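Local coordinates for protein probable TonB-dependent siderophore receptor PirA (Acinetobacter baumannii, PDB 5FR8) that probably takes part in the first step of iron uptake across the outer membrane by binding ferric siderophores, possibly ferric enterobactin, at residues G592-M604 with V618-D630. Sequence-based numbering, arbitrary orientation.
With C8E ((hydroxyethyloxy)tri(ethyloxy)octane), chain C.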
ATOM      1  N   GLY A 592      10.692   1.393 -33.156  1.00 91.64           N
ATOM      2  CA  GLY A 592      11.986   0.723 -33.005  1.00 93.26           C
ATOM      3  C   GLY A 592      12.875   1.434 -31.995  1.00 95.16           C
ATOM      4  O   GLY A 592      12.701   1.248 -30.778  1.00 95.10           O
ATOM      5  N   ASP A 593      13.814   2.251 -32.496  1.00 97.10           N
ATOM      6  CA  ASP A 593      14.783   2.971 -31.646  1.00 96.36           C
ATOM      7  C   ASP A 593      14.117   4.052 -30.813  1.00 92.69           C
ATOM      8  O   ASP A 593      14.527   4.290 -29.690  1.00 97.32           O
ATOM      9  CB  ASP A 593      15.897   3.629 -32.480  1.00 99.90           C
ATOM     10  CG  ASP A 593      16.870   2.619 -33.119  1.00100.86           C
ATOM     11  OD1 ASP A 593      16.913   1.435 -32.723  1.00 94.74           O
ATOM     12  OD2 ASP A 593      17.621   3.040 -34.023  1.00102.50           O
ATOM     13  N   ILE A 594      13.100   4.703 -31.375  1.00 92.25           N
ATOM     14  CA  ILE A 594      12.310   5.719 -30.664  1.00 92.06           C
ATOM     15  C   ILE A 594      10.992   5.124 -30.144  1.00 87.80           C
ATOM     16  O   ILE A 594      10.262   4.490 -30.908  1.00 87.67           O
ATOM     17  CB  ILE A 594      11.884   6.892 -31.600  1.00 95.69           C
ATOM     18  CG1 ILE A 594      13.088   7.650 -32.208  1.00 96.79           C
ATOM     19  CG2 ILE A 594      10.961   7.833 -30.842  1.00 93.69           C
ATOM     20  CD1 ILE A 594      13.752   8.642 -31.278  1.00 95.94           C
ATOM     21  N   ARG A 595      10.655   5.377 -28.878  1.00 81.52           N
ATOM     22  CA  ARG A 595       9.417   4.844 -28.294  1.00 78.63           C
ATOM     23  C   ARG A 595       8.770   5.753 -27.257  1.00 77.25           C
ATOM     24  O   ARG A 595       9.454   6.514 -26.560  1.00 72.35           O
ATOM     25  CB  ARG A 595       9.678   3.526 -27.613  1.00 78.19           C
ATOM     26  CG  ARG A 595      10.194   2.439 -28.526  1.00 82.51           C
ATOM     27  CD  ARG A 595      10.601   1.221 -27.708  1.00 81.44           C
ATOM     28  NE  ARG A 595      11.490   1.555 -26.591  1.00 79.48           N
ATOM     29  CZ  ARG A 595      12.773   1.907 -26.712  1.00 82.39           C
ATOM     30  NH1 ARG A 595      13.347   2.011 -27.912  1.00 83.59           N
ATOM     31  NH2 ARG A 595      13.494   2.151 -25.621  1.00 85.21           N
ATOM     32  N   TRP A 596       7.445   5.632 -27.157  1.00 78.91           N
ATOM     33  CA  TRP A 596       6.623   6.459 -26.275  1.00 78.60           C
ATOM     34  C   TRP A 596       5.593   5.602 -25.524  1.00 76.70           C
ATOM     35  O   TRP A 596       4.788   4.893 -26.130  1.00 76.79           O
ATOM     36  CB  TRP A 596       5.873   7.546 -27.085  1.00 81.93           C
ATOM     37  CG  TRP A 596       6.696   8.796 -27.468  1.00 82.90           C
ATOM     38  CD1 TRP A 596       7.101   9.813 -26.632  1.00 81.29           C
ATOM     39  CD2 TRP A 596       7.172   9.149 -28.786  1.00 83.12           C
ATOM     40  NE1 TRP A 596       7.806  10.762 -27.348  1.00 85.35           N
ATOM     41  CE2 TRP A 596       7.865  10.380 -28.668  1.00 84.05           C
ATOM     42  CE3 TRP A 596       7.077   8.547 -30.050  1.00 83.12           C
ATOM     43  CZ2 TRP A 596       8.467  11.011 -29.768  1.00 82.94           C
ATOM     44  CZ3 TRP A 596       7.679   9.183 -31.152  1.00 83.80           C
ATOM     45  CH2 TRP A 596       8.361  10.400 -30.995  1.00 83.95           C
ATOM     46  N   THR A 597       5.595   5.695 -24.201  1.00 73.53           N
ATOM     47  CA  THR A 597       4.550   5.061 -23.405  1.00 69.97           C
ATOM     48  C   THR A 597       3.824   6.158 -22.625  1.00 69.12           C
ATOM     49  O   THR A 597       4.427   6.831 -21.792  1.00 67.89           O
ATOM     50  CB  THR A 597       5.121   3.999 -22.428  1.00 68.38           C
ATOM     51  OG1 THR A 597       5.949   3.072 -23.134  1.00 70.13           O
ATOM     52  CG2 THR A 597       3.999   3.216 -21.723  1.00 63.99           C
ATOM     53  N   ASN A 598       2.538   6.349 -22.933  1.00 71.91           N
ATOM     54  CA  ASN A 598       1.687   7.341 -22.261  1.00 71.48           C
ATOM     55  C   ASN A 598       0.401   6.733 -21.696  1.00 71.62           C
ATOM     56  O   ASN A 598      -0.163   5.772 -22.233  1.00 67.06           O
ATOM     57  CB  ASN A 598       1.268   8.466 -23.218  1.00 74.08           C
ATOM     58  CG  ASN A 598       2.424   9.357 -23.645  1.00 75.89           C
ATOM     59  OD1 ASN A 598       3.569   9.159 -23.222  1.00 78.33           O
ATOM     60  ND2 ASN A 598       2.126  10.349 -24.501  1.00 72.42           N
ATOM     61  N   ASN A 599      -0.071   7.318 -20.603  1.00 73.35           N
ATOM     62  CA  ASN A 599      -1.403   7.029 -20.099  1.00 70.72           C
ATOM     63  C   ASN A 599      -2.063   8.267 -19.489  1.00 71.52           C
ATOM     64  O   ASN A 599      -1.427   9.304 -19.215  1.00 67.53           O
ATOM     65  CB  ASN A 599      -1.343   5.930 -19.053  1.00 69.43           C
ATOM     66  CG  ASN A 599      -0.670   6.373 -17.774  1.00 70.57           C
ATOM     67  OD1 ASN A 599      -1.215   7.190 -17.016  1.00 73.80           O
ATOM     68  ND2 ASN A 599       0.519   5.830 -17.513  1.00 74.39           N
ATOM     69  N   PHE A 600      -3.352   8.124 -19.254  1.00 68.15           N
ATOM     70  CA  PHE A 600      -4.088   9.105 -18.514  1.00 66.52           C
ATOM     71  C   PHE A 600      -5.100   8.333 -17.695  1.00 72.09           C
ATOM     72  O   PHE A 600      -5.347   7.137 -17.936  1.00 67.34           O
ATOM     73  CB  PHE A 600      -4.784  10.083 -19.439  1.00 68.29           C
ATOM     74  CG  PHE A 600      -6.147   9.630 -19.903  1.00 66.11           C
ATOM     75  CD1 PHE A 600      -7.275   9.882 -19.139  1.00 61.83           C
ATOM     76  CD2 PHE A 600      -6.293   8.966 -21.100  1.00 72.36           C
ATOM     77  CE1 PHE A 600      -8.512   9.465 -19.541  1.00 61.55           C
ATOM     78  CE2 PHE A 600      -7.543   8.559 -21.530  1.00 74.85           C
ATOM     79  CZ  PHE A 600      -8.654   8.814 -20.744  1.00 69.85           C
ATOM     80  N   THR A 601      -5.661   9.021 -16.709  1.00 73.01           N
ATOM     81  CA  THR A 601      -6.626   8.437 -15.802  1.00 70.56           C
ATOM     82  C   THR A 601      -7.494   9.609 -15.424  1.00 66.39           C
ATOM     83  O   THR A 601      -6.965  10.665 -15.077  1.00 79.31           O
ATOM     84  CB  THR A 601      -5.921   7.841 -14.550  1.00 71.34           C
ATOM     85  OG1 THR A 601      -5.016   6.789 -14.946  1.00 67.12           O
ATOM     86  CG2 THR A 601      -6.946   7.302 -13.553  1.00 68.71           C
ATOM     87  N   TYR A 602      -8.810   9.455 -15.508  1.00 60.79           N
ATOM     88  CA  TYR A 602      -9.713  10.543 -15.122  1.00 59.97           C
ATOM     89  C   TYR A 602     -10.666  10.009 -14.099  1.00 57.83           C
ATOM     90  O   TYR A 602     -11.198   8.913 -14.256  1.00 61.45           O
ATOM     91  CB  TYR A 602     -10.513  11.059 -16.295  1.00 64.65           C
ATOM     92  CG  TYR A 602     -11.506  12.140 -15.911  1.00 71.05           C
ATOM     93  CD1 TYR A 602     -11.077  13.438 -15.664  1.00 75.80           C
ATOM     94  CD2 TYR A 602     -12.872  11.875 -15.809  1.00 71.91           C
ATOM     95  CE1 TYR A 602     -11.972  14.438 -15.325  1.00 76.17           C
ATOM     96  CE2 TYR A 602     -13.777  12.871 -15.462  1.00 70.45           C
ATOM     97  CZ  TYR A 602     -13.321  14.147 -15.224  1.00 76.50           C
ATOM     98  OH  TYR A 602     -14.198  15.150 -14.876  1.00 82.66           O
ATOM     99  N   MET A 603     -10.885  10.786 -13.054  1.00 56.45           N
ATOM    100  CA  MET A 603     -11.536  10.303 -11.851  1.00 56.59           C
ATOM    101  C   MET A 603     -12.846  11.054 -11.710  1.00 57.39           C
ATOM    102  O   MET A 603     -12.867  12.229 -11.320  1.00 59.75           O
ATOM    103  CB  MET A 603     -10.605  10.554 -10.661  1.00 58.25           C
ATOM    104  CG  MET A 603     -10.813   9.656  -9.453  1.00 61.33           C
ATOM    105  SD  MET A 603     -10.426   7.911  -9.680  1.00 62.18           S
ATOM    106  CE  MET A 603      -8.647   7.927  -9.885  1.00 72.00           C
ATOM    107  N   MET A 604     -13.933  10.382 -12.092  1.00 58.18           N
ATOM    108  CA  MET A 604     -15.261  10.989 -12.178  1.00 53.89           C
ATOM    109  C   MET A 604     -15.898  11.017 -10.819  1.00 49.26           C
ATOM    110  O   MET A 604     -16.686  11.885 -10.551  1.00 52.83           O
ATOM    111  CB  MET A 604     -16.194  10.174 -13.079  1.00 55.29           C
ATOM    112  CG  MET A 604     -16.182  10.552 -14.539  1.00 61.65           C
ATOM    113  SD  MET A 604     -17.449   9.701 -15.539  1.00 67.45           S
ATOM    114  CE  MET A 604     -16.951   7.990 -15.359  1.00 62.90           C
ATOM    115  N   VAL A 618      -6.681  12.333  -4.204  1.00 57.97           N
ATOM    116  CA  VAL A 618      -5.994  12.007  -5.459  1.00 56.97           C
ATOM    117  C   VAL A 618      -6.428  12.972  -6.547  1.00 58.45           C
ATOM    118  O   VAL A 618      -7.567  13.445  -6.544  1.00 51.33           O
ATOM    119  CB  VAL A 618      -6.328  10.606  -5.979  1.00 55.68           C
ATOM    120  CG1 VAL A 618      -5.997   9.543  -4.933  1.00 59.97           C
ATOM    121  CG2 VAL A 618      -7.784  10.527  -6.407  1.00 52.04           C
ATOM    122  N   PRO A 619      -5.514  13.275  -7.480  1.00 57.62           N
ATOM    123  CA  PRO A 619      -5.842  14.271  -8.485  1.00 57.74           C
ATOM    124  C   PRO A 619      -7.049  13.800  -9.302  1.00 54.10           C
ATOM    125  O   PRO A 619      -7.233  12.621  -9.480  1.00 49.77           O
ATOM    126  CB  PRO A 619      -4.568  14.340  -9.344  1.00 58.93           C
ATOM    127  CG  PRO A 619      -3.479  13.798  -8.479  1.00 56.39           C
ATOM    128  CD  PRO A 619      -4.149  12.747  -7.642  1.00 56.24           C
ATOM    129  N   ILE A 620      -7.862  14.730  -9.768  1.00 55.68           N
ATOM    130  CA  ILE A 620      -9.029  14.399 -10.539  1.00 57.81           C
ATOM    131  C   ILE A 620      -8.616  13.784 -11.874  1.00 63.60           C
ATOM    132  O   ILE A 620      -9.313  12.897 -12.395  1.00 65.71           O
ATOM    133  CB  ILE A 620      -9.933  15.631 -10.745  1.00 57.87           C
ATOM    134  CG1 ILE A 620     -11.219  15.228 -11.451  1.00 57.88           C
ATOM    135  CG2 ILE A 620      -9.230  16.729 -11.524  1.00 56.96           C
ATOM    136  CD1 ILE A 620     -12.220  16.352 -11.488  1.00 57.86           C
ATOM    137  N   TYR A 621      -7.483  14.241 -12.423  1.00 64.87           N
ATOM    138  CA  TYR A 621      -6.861  13.559 -13.565  1.00 61.35           C
ATOM    139  C   TYR A 621      -5.343  13.461 -13.379  1.00 62.59           C
ATOM    140  O   TYR A 621      -4.729  14.216 -12.616  1.00 63.89           O
ATOM    141  CB  TYR A 621      -7.221  14.233 -14.881  1.00 60.63           C
ATOM    142  CG  TYR A 621      -6.472  15.510 -15.187  1.00 62.92           C
ATOM    143  CD1 TYR A 621      -5.185  15.484 -15.697  1.00 65.75           C
ATOM    144  CD2 TYR A 621      -7.073  16.749 -15.014  1.00 65.59           C
ATOM    145  CE1 TYR A 621      -4.501  16.659 -15.986  1.00 65.99           C
ATOM    146  CE2 TYR A 621      -6.402  17.923 -15.304  1.00 67.03           C
ATOM    147  CZ  TYR A 621      -5.116  17.869 -15.785  1.00 68.36           C
ATOM    148  OH  TYR A 621      -4.456  19.043 -16.087  1.00 74.89           O
ATOM    149  N   THR A 622      -4.746  12.495 -14.054  1.00 61.85           N
ATOM    150  CA  THR A 622      -3.312  12.316 -14.015  1.00 61.11           C
ATOM    151  C   THR A 622      -2.840  11.766 -15.334  1.00 61.65           C
ATOM    152  O   THR A 622      -3.273  10.677 -15.715  1.00 60.92           O
ATOM    153  CB  THR A 622      -2.923  11.270 -12.977  1.00 59.66           C
ATOM    154  OG1 THR A 622      -3.448  11.640 -11.700  1.00 59.68           O
ATOM    155  CG2 THR A 622      -1.430  11.163 -12.906  1.00 58.31           C
ATOM    156  N   ILE A 623      -1.964  12.508 -16.016  1.00 60.18           N
ATOM    157  CA  ILE A 623      -1.431  12.089 -17.310  1.00 64.18           C
ATOM    158  C   ILE A 623       0.047  11.757 -17.185  1.00 69.52           C
ATOM    159  O   ILE A 623       0.782  12.480 -16.527  1.00 73.54           O
ATOM    160  CB  ILE A 623      -1.571  13.204 -18.344  1.00 67.02           C
ATOM    161  CG1 ILE A 623      -3.036  13.475 -18.610  1.00 66.45           C
ATOM    162  CG2 ILE A 623      -0.887  12.842 -19.654  1.00 68.81           C
ATOM    163  CD1 ILE A 623      -3.244  14.735 -19.394  1.00 67.86           C
ATOM    164  N   ASN A 624       0.479  10.660 -17.811  1.00 73.68           N
ATOM    165  CA  ASN A 624       1.883  10.267 -17.757  1.00 73.09           C
ATOM    166  C   ASN A 624       2.442  10.020 -19.139  1.00 74.92           C
ATOM    167  O   ASN A 624       1.744   9.487 -20.015  1.00 72.14           O
ATOM    168  CB  ASN A 624       2.061   9.001 -16.932  1.00 73.93           C
ATOM    169  CG  ASN A 624       1.793   9.216 -15.464  1.00 76.46           C
ATOM    170  OD1 ASN A 624       2.686   9.586 -14.684  1.00 69.05           O
ATOM    171  ND2 ASN A 624       0.547   8.984 -15.070  1.00 81.21           N
ATOM    172  N   SER A 625       3.698  10.420 -19.335  1.00 74.81           N
ATOM    173  CA  SER A 625       4.404  10.149 -20.576  1.00 76.13           C
ATOM    174  C   SER A 625       5.801   9.699 -20.289  1.00 73.31           C
ATOM    175  O   SER A 625       6.536  10.378 -19.580  1.00 76.10           O
ATOM    176  CB  SER A 625       4.488  11.397 -21.447  1.00 77.26           C
ATOM    177  OG  SER A 625       5.421  11.225 -22.519  1.00 83.23           O
ATOM    178  N   ILE A 626       6.171   8.560 -20.847  1.00 72.77           N
ATOM    179  CA  ILE A 626       7.568   8.161 -20.872  1.00 76.47           C
ATOM    180  C   ILE A 626       8.107   8.065 -22.327  1.00 75.50           C
ATOM    181  O   ILE A 626       7.433   7.549 -23.227  1.00 69.93           O
ATOM    182  CB  ILE A 626       7.798   6.844 -20.084  1.00 74.95           C
ATOM    183  CG1 ILE A 626       7.103   6.889 -18.710  1.00 78.38           C
ATOM    184  CG2 ILE A 626       9.287   6.629 -19.882  1.00 76.37           C
ATOM    185  CD1 ILE A 626       5.725   6.238 -18.632  1.00 79.87           C
ATOM    186  N   PHE A 627       9.326   8.569 -22.533  1.00 76.37           N
ATOM    187  CA  PHE A 627       9.961   8.625 -23.851  1.00 78.31           C
ATOM    188  C   PHE A 627      11.342   7.965 -23.811  1.00 84.59           C
ATOM    189  O   PHE A 627      12.157   8.220 -22.913  1.00 79.86           O
ATOM    190  CB  PHE A 627      10.074  10.077 -24.308  1.00 75.08           C
ATOM    191  CG  PHE A 627      11.010  10.314 -25.467  1.00 75.79           C
ATOM    192  CD1 PHE A 627      10.636  10.004 -26.758  1.00 79.77           C
ATOM    193  CD2 PHE A 627      12.240  10.921 -25.268  1.00 76.09           C
ATOM    194  CE1 PHE A 627      11.484  10.267 -27.829  1.00 82.35           C
ATOM    195  CE2 PHE A 627      13.092  11.182 -26.321  1.00 78.31           C
ATOM    196  CZ  PHE A 627      12.714  10.855 -27.609  1.00 82.16           C
ATOM    197  N   ASP A 628      11.591   7.115 -24.803  1.00 86.02           N
ATOM    198  CA  ASP A 628      12.857   6.442 -24.912  1.00 85.76           C
ATOM    199  C   ASP A 628      13.420   6.550 -26.315  1.00 86.98           C
ATOM    200  O   ASP A 628      12.703   6.406 -27.305  1.00 84.73           O
ATOM    201  CB  ASP A 628      12.698   4.981 -24.516  1.00 86.04           C
ATOM    202  CG  ASP A 628      13.062   4.741 -23.082  1.00 86.48           C
ATOM    203  OD1 ASP A 628      14.243   4.962 -22.702  1.00 88.32           O
ATOM    204  OD2 ASP A 628      12.161   4.341 -22.325  1.00 92.36           O
ATOM    205  N   TYR A 629      14.725   6.794 -26.371  1.00 88.60           N
ATOM    206  CA  TYR A 629      15.456   6.951 -27.626  1.00 89.81           C
ATOM    207  C   TYR A 629      16.840   6.315 -27.444  1.00 90.06           C
ATOM    208  O   TYR A 629      17.661   6.786 -26.640  1.00 91.23           O
ATOM    209  CB  TYR A 629      15.534   8.448 -27.986  1.00 88.10           C
ATOM    210  CG  TYR A 629      16.251   8.810 -29.267  1.00 89.50           C
ATOM    211  CD1 TYR A 629      16.506   7.862 -30.255  1.00 91.09           C
ATOM    212  CD2 TYR A 629      16.630  10.128 -29.509  1.00 90.49           C
ATOM    213  CE1 TYR A 629      17.136   8.222 -31.436  1.00 93.69           C
ATOM    214  CE2 TYR A 629      17.260  10.500 -30.683  1.00 92.16           C
ATOM    215  CZ  TYR A 629      17.506   9.547 -31.646  1.00 94.39           C
ATOM    216  OH  TYR A 629      18.143   9.917 -32.811  1.00 95.70           O
ATOM    217  N   ASP A 630      17.068   5.212 -28.152  1.00 89.17           N
ATOM    218  CA  ASP A 630      18.382   4.572 -28.171  1.00 91.72           C
ATOM    219  C   ASP A 630      19.207   5.207 -29.290  1.00 95.71           C
ATOM    220  O   ASP A 630      18.979   4.937 -30.478  1.00100.71           O
ATOM    221  CB  ASP A 630      18.265   3.047 -28.376  1.00 90.37           C
ATOM    222  CG  ASP A 630      17.444   2.337 -27.267  1.00 85.17           C
ATOM    223  OD1 ASP A 630      17.636   2.572 -26.055  1.00 78.60           O
ATOM    224  OD2 ASP A 630      16.594   1.515 -27.626  1.00 84.91           O
TER
HETATM  225  C1  C8E C1731      -5.201   7.242 -25.270  1.00 48.74           C
HETATM  226  C2  C8E C1731      -4.602   7.821 -23.978  1.00 55.75           C
HETATM  227  C3  C8E C1731      -3.134   8.295 -24.077  1.00 47.26           C
HETATM  228  C4  C8E C1731      -2.815   9.563 -23.256  1.00 52.14           C
HETATM  229  C5  C8E C1731      -1.584  10.332 -23.792  1.00 49.64           C
HETATM  230  C6  C8E C1731      -1.846  11.046 -25.128  1.00 48.64           C
HETATM  231  C7  C8E C1731      -0.767  12.068 -25.501  1.00 53.79           C
HETATM  232  C8  C8E C1731      -0.136  11.833 -26.895  1.00 55.76           C
HETATM  233  O9  C8E C1731       1.242  12.299 -26.863  1.00 56.72           O
HETATM  234  C10 C8E C1731       2.104  11.554 -27.753  1.00 49.87           C
HETATM  235  C11 C8E C1731       3.539  12.121 -27.766  1.00 43.43           C
HETATM  236  O12 C8E C1731       4.041  12.370 -26.440  1.00 40.85           O
HETATM  237  C13 C8E C1731       5.155  13.313 -26.416  1.00 46.30           C
HETATM  238  C14 C8E C1731       5.874  13.275 -25.049  1.00 56.00           C
HETATM  239  O15 C8E C1731       6.768  14.386 -24.850  1.00 61.80           O
HETATM  240  C16 C8E C1731       6.183  15.556 -24.210  1.00 67.15           C
HETATM  241  C17 C8E C1731       6.482  16.898 -24.955  1.00 58.70           C
HETATM  242  O18 C8E C1731       6.076  18.017 -24.141  1.00 55.75           O
HETATM  243  C19 C8E C1731       6.968  18.234 -23.005  1.00 66.10           C
HETATM  244  C20 C8E C1731       6.409  19.135 -21.872  1.00 71.42           C
HETATM  245  O21 C8E C1731       7.429  19.867 -21.112  1.00 58.79           O
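Asn599 and Asn624 are paired across neighbouring antiparallel strands, 594-608 and 621-630, in the wall of the TonB-dependent receptor β-barrel. Their side chains run side by side toward the barrel interior, and Asn624 ND2 donates to Asn599 OD1 at 3.2 Å, with the amide planes turned 46° apart. CG between backbone N and carbonyl carbon (chi1 69°) sets the Asn599 amide there. Both buried amides have further partners: Asn599 ND2 bonds to Arg64 O of the plug, Asn624 OD1 to Thr642 on the next strand. The backbone is knit firmly here, Asn624 N reaching Asn599 O at 2.7 Å, but loosens at the weak Thr601 N to Thr622 O bond.

On the outer face, partly covered by detergent, Trp596 and Phe627 lie alongside one another, their rings inclined at 35°, with Phe627 CE1 over one indole face and C8E C11 over the opposite one. Asn598 ND2 makes a weak hydrogen bond to C8E O12 at 3.4 Å, and Ser625 OG donates another to Asn598 OD1. On the asparagine face, Arg595 NH1 hydrogen-bonds to Gly592 O within the guanidinium plane and forms a salt bridge with Asp630 OD2 at 3.3 Å, met from above the carboxylate plane.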